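Local structure of hypothetical protein Atu0120 (Agrobacterium tumefaciens, 2I6H) at residues R71-D74 and G75-E78; D108-A111 and R112-A115; F114-E117 and A118-G122. The protein is of unknown function but belongs to the bacterial DUF924 family and folds as a largely helical chain without strands. One frame throughout, in Å; residues are numbered along the deposited sequence.

Contact 1. Residues R71-D74 and G75-E78. With CA (calcium ion), chain C.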
loop_
_atom_site.group_PDB
_atom_site.type_symbol
_atom_site.label_atom_id
_atom_site.label_comp_id
_atom_site.label_asym_id
_atom_site.label_seq_id
_atom_site.Cartn_x
_atom_site.Cartn_y
_atom_site.Cartn_z
ATOM N N ARG A 71 -1.078 -2.422 -31.737
ATOM C CA ARG A 71 -0.531 -1.072 -32.091
ATOM C C ARG A 71 -1.543 -0.251 -32.905
ATOM O O ARG A 71 -1.170 0.522 -33.815
ATOM C CB ARG A 71 0.853 -1.173 -32.814
ATOM C CG ARG A 71 1.896 -1.992 -32.010
ATOM C CD ARG A 71 2.148 -1.347 -30.629
ATOM N NE ARG A 71 2.740 -0.020 -30.784
ATOM C CZ ARG A 71 4.058 0.201 -30.917
ATOM N NH1 ARG A 71 4.921 -0.813 -30.879
ATOM N NH2 ARG A 71 4.523 1.443 -31.099
ATOM N N GLU A 72 -2.821 -0.411 -32.579
ATOM C CA GLU A 72 -3.888 0.366 -33.239
ATOM C C GLU A 72 -4.218 1.636 -32.475
ATOM O O GLU A 72 -4.884 2.544 -33.029
ATOM C CB GLU A 72 -5.139 -0.477 -33.409
ATOM C CG GLU A 72 -4.903 -1.590 -34.451
ATOM C CD GLU A 72 -5.969 -2.639 -34.504
ATOM O OE1 GLU A 72 -6.956 -2.593 -33.726
ATOM O OE2 GLU A 72 -5.809 -3.535 -35.364
ATOM N N LEU A 73 -3.754 1.713 -31.222
ATOM C CA LEU A 73 -4.124 2.828 -30.349
ATOM C C LEU A 73 -2.949 3.713 -29.932
ATOM O O LEU A 73 -3.042 4.404 -28.898
ATOM C CB LEU A 73 -4.835 2.275 -29.085
ATOM C CG LEU A 73 -6.048 1.377 -29.397
ATOM C CD1 LEU A 73 -6.652 0.929 -28.094
ATOM C CD2 LEU A 73 -7.080 2.174 -30.279
ATOM N N ASP A 74 -1.858 3.715 -30.726
ATOM C CA ASP A 74 -0.678 4.506 -30.382
ATOM C C ASP A 74 -1.017 5.986 -30.291
ATOM O O ASP A 74 -0.339 6.724 -29.594
ATOM C CB ASP A 74 0.476 4.357 -31.405
ATOM C CG ASP A 74 1.127 2.948 -31.403
ATOM O OD1 ASP A 74 0.546 1.968 -30.899
ATOM O OD2 ASP A 74 2.253 2.835 -31.958
ATOM N N GLY A 75 -2.026 6.400 -31.046
ATOM C CA GLY A 75 -2.517 7.772 -31.026
ATOM C C GLY A 75 -2.960 8.237 -29.644
ATOM O O GLY A 75 -3.044 9.446 -29.391
ATOM N N TRP A 76 -3.263 7.291 -28.751
ATOM C CA TRP A 76 -3.669 7.645 -27.376
ATOM C C TRP A 76 -2.532 8.289 -26.586
ATOM O O TRP A 76 -2.755 8.922 -25.544
ATOM C CB TRP A 76 -4.223 6.409 -26.632
ATOM C CG TRP A 76 -5.555 5.949 -27.159
ATOM C CD1 TRP A 76 -6.170 6.332 -28.342
ATOM C CD2 TRP A 76 -6.429 5.002 -26.541
ATOM N NE1 TRP A 76 -7.382 5.655 -28.492
ATOM C CE2 TRP A 76 -7.567 4.842 -27.396
ATOM C CE3 TRP A 76 -6.371 4.264 -25.353
ATOM C CZ2 TRP A 76 -8.624 3.974 -27.084
ATOM C CZ3 TRP A 76 -7.453 3.393 -25.045
ATOM C CH2 TRP A 76 -8.556 3.274 -25.907
ATOM N N LEU A 77 -1.302 8.118 -27.071
ATOM C CA LEU A 77 -0.171 8.812 -26.435
ATOM C C LEU A 77 -0.339 10.347 -26.490
ATOM O O LEU A 77 0.316 11.072 -25.740
ATOM C CB LEU A 77 1.159 8.391 -27.077
ATOM C CG LEU A 77 1.621 6.962 -26.697
ATOM C CD1 LEU A 77 2.794 6.553 -27.608
ATOM C CD2 LEU A 77 1.985 6.842 -25.162
ATOM N N GLU A 78 -1.209 10.835 -27.381
ATOM C CA GLU A 78 -1.403 12.294 -27.483
ATOM C C GLU A 78 -2.055 12.931 -26.226
ATOM O O GLU A 78 -1.833 14.136 -25.947
ATOM C CB GLU A 78 -2.211 12.616 -28.749
ATOM C CG GLU A 78 -2.400 14.095 -28.932
ATOM C CD GLU A 78 -3.139 14.470 -30.236
ATOM O OE1 GLU A 78 -3.344 13.633 -31.134
ATOM O OE2 GLU A 78 -3.516 15.663 -30.340
HETATM CA CA CA C . -4.655 15.342 -32.470
HETATM O O HOH W 1 -3.994 5.228 -32.880
HETATM O O HOH W 2 -6.568 14.480 -31.142
#
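Trp-76 N bonds to Leu-73 O at 2.9 Å and Leu-77 N to Asp-74 O at 3.0 Å, two successive three-residue steps that lead the chain into a short 3-10 turn between helix 51-69 and helix 80-97. Along this turn Leu-73 and Trp-76 lie side by side and point the same way. Leu-73 CD1 sits over one face of the indole, 3.8 Å from the centroid of the six-membered ring and 15° off its normal, a CH-pi contact; CD2 rests nearer the five-membered ring. With CG anti to the carbonyl carbon in Trp-76 (chi1 -70°), the ring swings back beside the preceding turn, and its NE1 bonds to the carbonyl of Met-23. The Trp-76 side chain packs on Ala-85, Leu-86 and Leu-89 of helix 80-97. Before the turn, Arg-71 reaches forward and grips Asp-74 side-on. NE gives a nearly straight bond to OD1 (3.0 Å) in the guanidinium plane and on the syn lone pair, while NH2 meets Asp-74 OD2 at 2.8 Å from outside the carboxylate plane. Two nitrogens on two oxygens restrict the rotation of both flat groups. A water joins Glu-72 O to Gly-75 N. At the far end, extended Glu-78 holds a calcium ion with both carboxylate oxygens, OE1 at 2.5 Å and OE2 at 2.4 Å, and a water also binds the metal. Arg-71, with positive phi, closes helix 51-69 in a Schellman motif; the arrangement is thus a Schellman helix end followed by a 3-10 turn, buried on its Leu-73 and Trp-76 side and carrying a calcium ion on exposed Glu-78.

Contact 2. Residues D108-A111 and R112-A115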
loop_
_atom_site.group_PDB
_atom_site.type_symbol
_atom_site.label_atom_id
_atom_site.label_comp_id
_atom_site.label_asym_id
_atom_site.label_seq_id
_atom_site.Cartn_x
_atom_site.Cartn_y
_atom_site.Cartn_z
ATOM N N ASP A 108 4.026 -6.415 -21.374
ATOM C CA ASP A 108 4.779 -5.573 -20.421
ATOM C C ASP A 108 5.826 -4.695 -21.141
ATOM O O ASP A 108 5.947 -3.505 -20.805
ATOM C CB ASP A 108 5.420 -6.380 -19.306
ATOM C CG ASP A 108 4.399 -6.838 -18.238
ATOM O OD1 ASP A 108 3.227 -6.391 -18.250
ATOM O OD2 ASP A 108 4.788 -7.628 -17.340
ATOM N N PRO A 109 6.610 -5.271 -22.076
ATOM C CA PRO A 109 7.575 -4.406 -22.794
ATOM C C PRO A 109 6.870 -3.234 -23.506
ATOM O O PRO A 109 7.374 -2.086 -23.490
ATOM C CB PRO A 109 8.227 -5.364 -23.821
ATOM C CG PRO A 109 8.151 -6.697 -23.138
ATOM C CD PRO A 109 6.767 -6.704 -22.458
ATOM N N LEU A 110 5.704 -3.494 -24.093
ATOM C CA LEU A 110 4.935 -2.418 -24.736
ATOM C C LEU A 110 4.449 -1.381 -23.720
ATOM O O LEU A 110 4.518 -0.165 -23.979
ATOM C CB LEU A 110 3.733 -2.982 -25.511
ATOM C CG LEU A 110 2.930 -2.005 -26.378
ATOM C CD1 LEU A 110 3.861 -1.197 -27.355
ATOM C CD2 LEU A 110 1.752 -2.747 -27.123
ATOM N N ALA A 111 3.937 -1.851 -22.589
ATOM C CA ALA A 111 3.479 -0.936 -21.515
ATOM C C ALA A 111 4.613 -0.014 -21.062
ATOM O O ALA A 111 4.396 1.199 -20.909
ATOM C CB ALA A 111 2.925 -1.709 -20.356
ATOM N N ARG A 112 5.809 -0.579 -20.898
ATOM C CA ARG A 112 6.974 0.169 -20.437
ATOM C C ARG A 112 7.379 1.215 -21.460
ATOM O O ARG A 112 7.723 2.355 -21.116
ATOM C CB ARG A 112 8.144 -0.773 -20.280
ATOM C CG ARG A 112 8.114 -1.547 -19.031
ATOM C CD ARG A 112 9.543 -1.837 -18.626
ATOM N NE ARG A 112 10.246 -2.649 -19.614
ATOM C CZ ARG A 112 9.928 -3.905 -19.911
ATOM N NH1 ARG A 112 8.900 -4.480 -19.323
ATOM N NH2 ARG A 112 10.628 -4.581 -20.814
ATOM N N PHE A 113 7.354 0.814 -22.734
ATOM C CA PHE A 113 7.717 1.693 -23.841
ATOM C C PHE A 113 6.734 2.887 -23.841
ATOM O O PHE A 113 7.135 4.083 -23.926
ATOM C CB PHE A 113 7.605 0.902 -25.159
ATOM C CG PHE A 113 7.745 1.751 -26.375
ATOM C CD1 PHE A 113 8.989 2.285 -26.725
ATOM C CD2 PHE A 113 6.640 2.086 -27.128
ATOM C CE1 PHE A 113 9.117 3.116 -27.877
ATOM C CE2 PHE A 113 6.748 2.902 -28.270
ATOM C CZ PHE A 113 7.996 3.430 -28.634
ATOM N N PHE A 114 5.441 2.577 -23.715
ATOM C CA PHE A 114 4.448 3.633 -23.637
ATOM C C PHE A 114 4.531 4.471 -22.363
ATOM O O PHE A 114 4.322 5.687 -22.428
ATOM C CB PHE A 114 3.050 3.067 -23.752
ATOM C CG PHE A 114 2.634 2.681 -25.174
ATOM C CD1 PHE A 114 3.252 3.178 -26.322
ATOM C CD2 PHE A 114 1.563 1.803 -25.324
ATOM C CE1 PHE A 114 2.782 2.760 -27.649
ATOM C CE2 PHE A 114 1.090 1.417 -26.605
ATOM C CZ PHE A 114 1.692 1.928 -27.760
ATOM N N ALA A 115 4.824 3.843 -21.217
ATOM C CA ALA A 115 4.972 4.602 -19.943
ATOM C C ALA A 115 6.086 5.657 -20.088
ATOM O O ALA A 115 5.908 6.836 -19.750
ATOM C CB ALA A 115 5.277 3.678 -18.752
#
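Ala-115 N donates to Ala-111 O at 2.7 Å, the shortest of four successive alpha-helical bonds here; Phe-114 N reaches Leu-110 O, Phe-113 N reaches Pro-109 O, and Arg-112 N meets Asp-108 O. The carboxylate of Asp-108 turns from this turn to a salt bridge with Arg-95. Arg-112, in the conformer described, bends at chi3 (-62°) and folds its guanidinium back over Pro-109, whose CA lies against one face; NH2 is 3.6 Å from Pro-109 CA. A second conformer was also modelled, so this placement is not the sole one. On another side of the helix, Leu-110 and Phe-114 lie side by side: Leu-110 CD1 stands over the ring face, 4.0 Å from its centroid and 18° off the normal, in a CH-pi contact, and the same methyl brushes Phe-113 CD2 at 4.3 Å. Leu-90 of helix 80-97 touches both Leu-110 and Phe-114. The chemistry therefore divides the first turns of helix 108-120: an apolar methyl-on-ring pair faces helix 80-97, while the Arg-112 cation, in one of its two conformers, lies over the exposed proline.

Contact 3. Residues F114-E117 and A118-G122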
loop_
_atom_site.group_PDB
_atom_site.type_symbol
_atom_site.label_atom_id
_atom_site.label_comp_id
_atom_site.label_asym_id
_atom_site.label_seq_id
_atom_site.Cartn_x
_atom_site.Cartn_y
_atom_site.Cartn_z
ATOM N N PHE A 114 5.441 2.577 -23.715
ATOM C CA PHE A 114 4.448 3.633 -23.637
ATOM C C PHE A 114 4.531 4.471 -22.363
ATOM O O PHE A 114 4.322 5.687 -22.428
ATOM C CB PHE A 114 3.050 3.067 -23.752
ATOM C CG PHE A 114 2.634 2.681 -25.174
ATOM C CD1 PHE A 114 3.252 3.178 -26.322
ATOM C CD2 PHE A 114 1.563 1.803 -25.324
ATOM C CE1 PHE A 114 2.782 2.760 -27.649
ATOM C CE2 PHE A 114 1.090 1.417 -26.605
ATOM C CZ PHE A 114 1.692 1.928 -27.760
ATOM N N ALA A 115 4.824 3.843 -21.217
ATOM C CA ALA A 115 4.972 4.602 -19.943
ATOM C C ALA A 115 6.086 5.657 -20.088
ATOM O O ALA A 115 5.908 6.836 -19.750
ATOM C CB ALA A 115 5.277 3.678 -18.752
ATOM N N ASP A 116 7.215 5.219 -20.623
ATOM C CA ASP A 116 8.338 6.136 -20.900
ATOM C C ASP A 116 7.895 7.348 -21.760
ATOM O O ASP A 116 8.183 8.535 -21.433
ATOM C CB ASP A 116 9.454 5.371 -21.621
ATOM C CG ASP A 116 10.645 6.296 -21.988
ATOM O OD1 ASP A 116 11.353 6.791 -21.072
ATOM O OD2 ASP A 116 10.806 6.563 -23.206
ATOM N N GLU A 117 7.188 7.048 -22.841
ATOM C CA GLU A 117 6.718 8.093 -23.759
ATOM C C GLU A 117 5.714 9.040 -23.073
ATOM O O GLU A 117 5.794 10.265 -23.226
ATOM C CB GLU A 117 6.141 7.504 -25.051
ATOM C CG GLU A 117 5.703 8.591 -26.057
ATOM C CD GLU A 117 6.815 9.609 -26.429
ATOM O OE1 GLU A 117 8.035 9.291 -26.316
ATOM O OE2 GLU A 117 6.427 10.734 -26.838
ATOM N N ALA A 118 4.804 8.471 -22.292
ATOM C CA ALA A 118 3.806 9.258 -21.559
ATOM C C ALA A 118 4.466 10.189 -20.549
ATOM O O ALA A 118 4.079 11.358 -20.438
ATOM C CB ALA A 118 2.773 8.307 -20.869
ATOM N N ILE A 119 5.473 9.680 -19.835
ATOM C CA ILE A 119 6.186 10.470 -18.857
ATOM C C ILE A 119 6.958 11.599 -19.564
ATOM O O ILE A 119 7.000 12.753 -19.072
ATOM C CB ILE A 119 7.070 9.596 -17.989
ATOM C CG1 ILE A 119 6.135 8.770 -17.067
ATOM C CG2 ILE A 119 8.045 10.464 -17.094
ATOM C CD1 ILE A 119 6.831 7.627 -16.375
ATOM N N ARG A 120 7.513 11.277 -20.732
ATOM C CA ARG A 120 8.258 12.274 -21.499
ATOM C C ARG A 120 7.336 13.422 -21.890
ATOM O O ARG A 120 7.771 14.576 -21.949
ATOM C CB ARG A 120 8.914 11.637 -22.716
ATOM C CG ARG A 120 10.184 10.859 -22.388
ATOM C CD ARG A 120 10.836 10.270 -23.630
ATOM N NE ARG A 120 11.400 11.273 -24.530
ATOM C CZ ARG A 120 12.590 11.872 -24.376
ATOM N NH1 ARG A 120 13.367 11.621 -23.322
ATOM N NH2 ARG A 120 13.003 12.753 -25.270
ATOM N N ARG A 121 6.057 13.104 -22.126
ATOM C CA ARG A 121 5.069 14.112 -22.514
ATOM C C ARG A 121 4.477 14.821 -21.298
ATOM O O ARG A 121 3.652 15.707 -21.477
ATOM C CB ARG A 121 3.927 13.480 -23.310
ATOM C CG ARG A 121 4.385 12.959 -24.665
ATOM C CD ARG A 121 3.321 12.254 -25.457
ATOM N NE ARG A 121 3.917 11.645 -26.665
ATOM C CZ ARG A 121 3.390 11.686 -27.879
ATOM N NH1 ARG A 121 2.257 12.349 -28.107
ATOM N NH2 ARG A 121 4.000 11.068 -28.876
ATOM N N GLY A 122 4.840 14.388 -20.090
ATOM C CA GLY A 122 4.342 15.023 -18.831
ATOM C C GLY A 122 2.981 14.497 -18.376
ATOM O O GLY A 122 2.354 15.057 -17.451
#
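Glu-117 bends its carboxylate across the side chain of Arg-121, four residues on and just past helix 108-120, and OE2 takes a 2.7 Å hydrogen bond from Arg-121 NE within a salt bridge. The carboxylate arrives at the edge of the guanidinium, near its plane, yet the two flat groups stand almost perpendicular, 84° apart. OE2 uses its anti lone pair, turned away from OE1, and a second, weak bond comes from Arg-121 NH2 at 3.2 Å. Both bonds therefore converge on one oxygen, unlike a fork with one nitrogen for each oxygen. A bend at chi2 (55°) in Glu-117 brings the carboxylate round, while Arg-121, extended from CG to NE, passes across it, its CG 3.4 Å from Glu-117 O. OE1 looks toward Arg-120 instead, but stays 4.3 Å from Arg-120 NE, beyond a salt bridge. Asp-116 lies beside Arg-120, pointing the same way, with OD2 3.7 Å from Arg-120 CD; its OD1 is engaged by Arg-150 of helix 145-155. Arg-120 has two conformers, so its contacts and its distance to Glu-117 hold for one of them. On the inner side, the CG1 of Ile-119 lies against Ala-115 O, and the Ile-119 side chain touches Phe-139, Arg-150 and Leu-154. Helical bonds continue beneath, from Ala-118 N to Phe-114 O at 2.8 Å and then more loosely from Arg-121 N to Glu-117 O at 3.1 Å. Gly-122, with positive phi, ends the run in a Schellman motif, its N bonded to Ile-119 O at 2.9 Å. Between the two segments the Glu-117 to Arg-121 pair alone closes into a salt bridge: both bonds fall on OE2, while OE1 faces Arg-120 at a distance where any electrostatic benefit is only possible.

Contact 1 comes first along the chain, in the loop between helix 51-69 and helix 80-97; contacts 2 and 3 follow on helix 108-120, overlapping at Phe-114 and Ala-115. The centres of contacts 2 and 3 are about 10 Å apart, and each lies about 12 Å from contact 1, all on one side of the chain's centre. Phe-114 is the common meeting point: its ring lies against Asp-74 and Leu-77 of the loop, while Leu-110 touches Arg-71. Just past the end of the helix, Arg-121 packs on Leu-77 and Glu-78. The loop is thus docked along helix 108-120, and helix 80-97 packs against both, joining these parts of the DUF924 region.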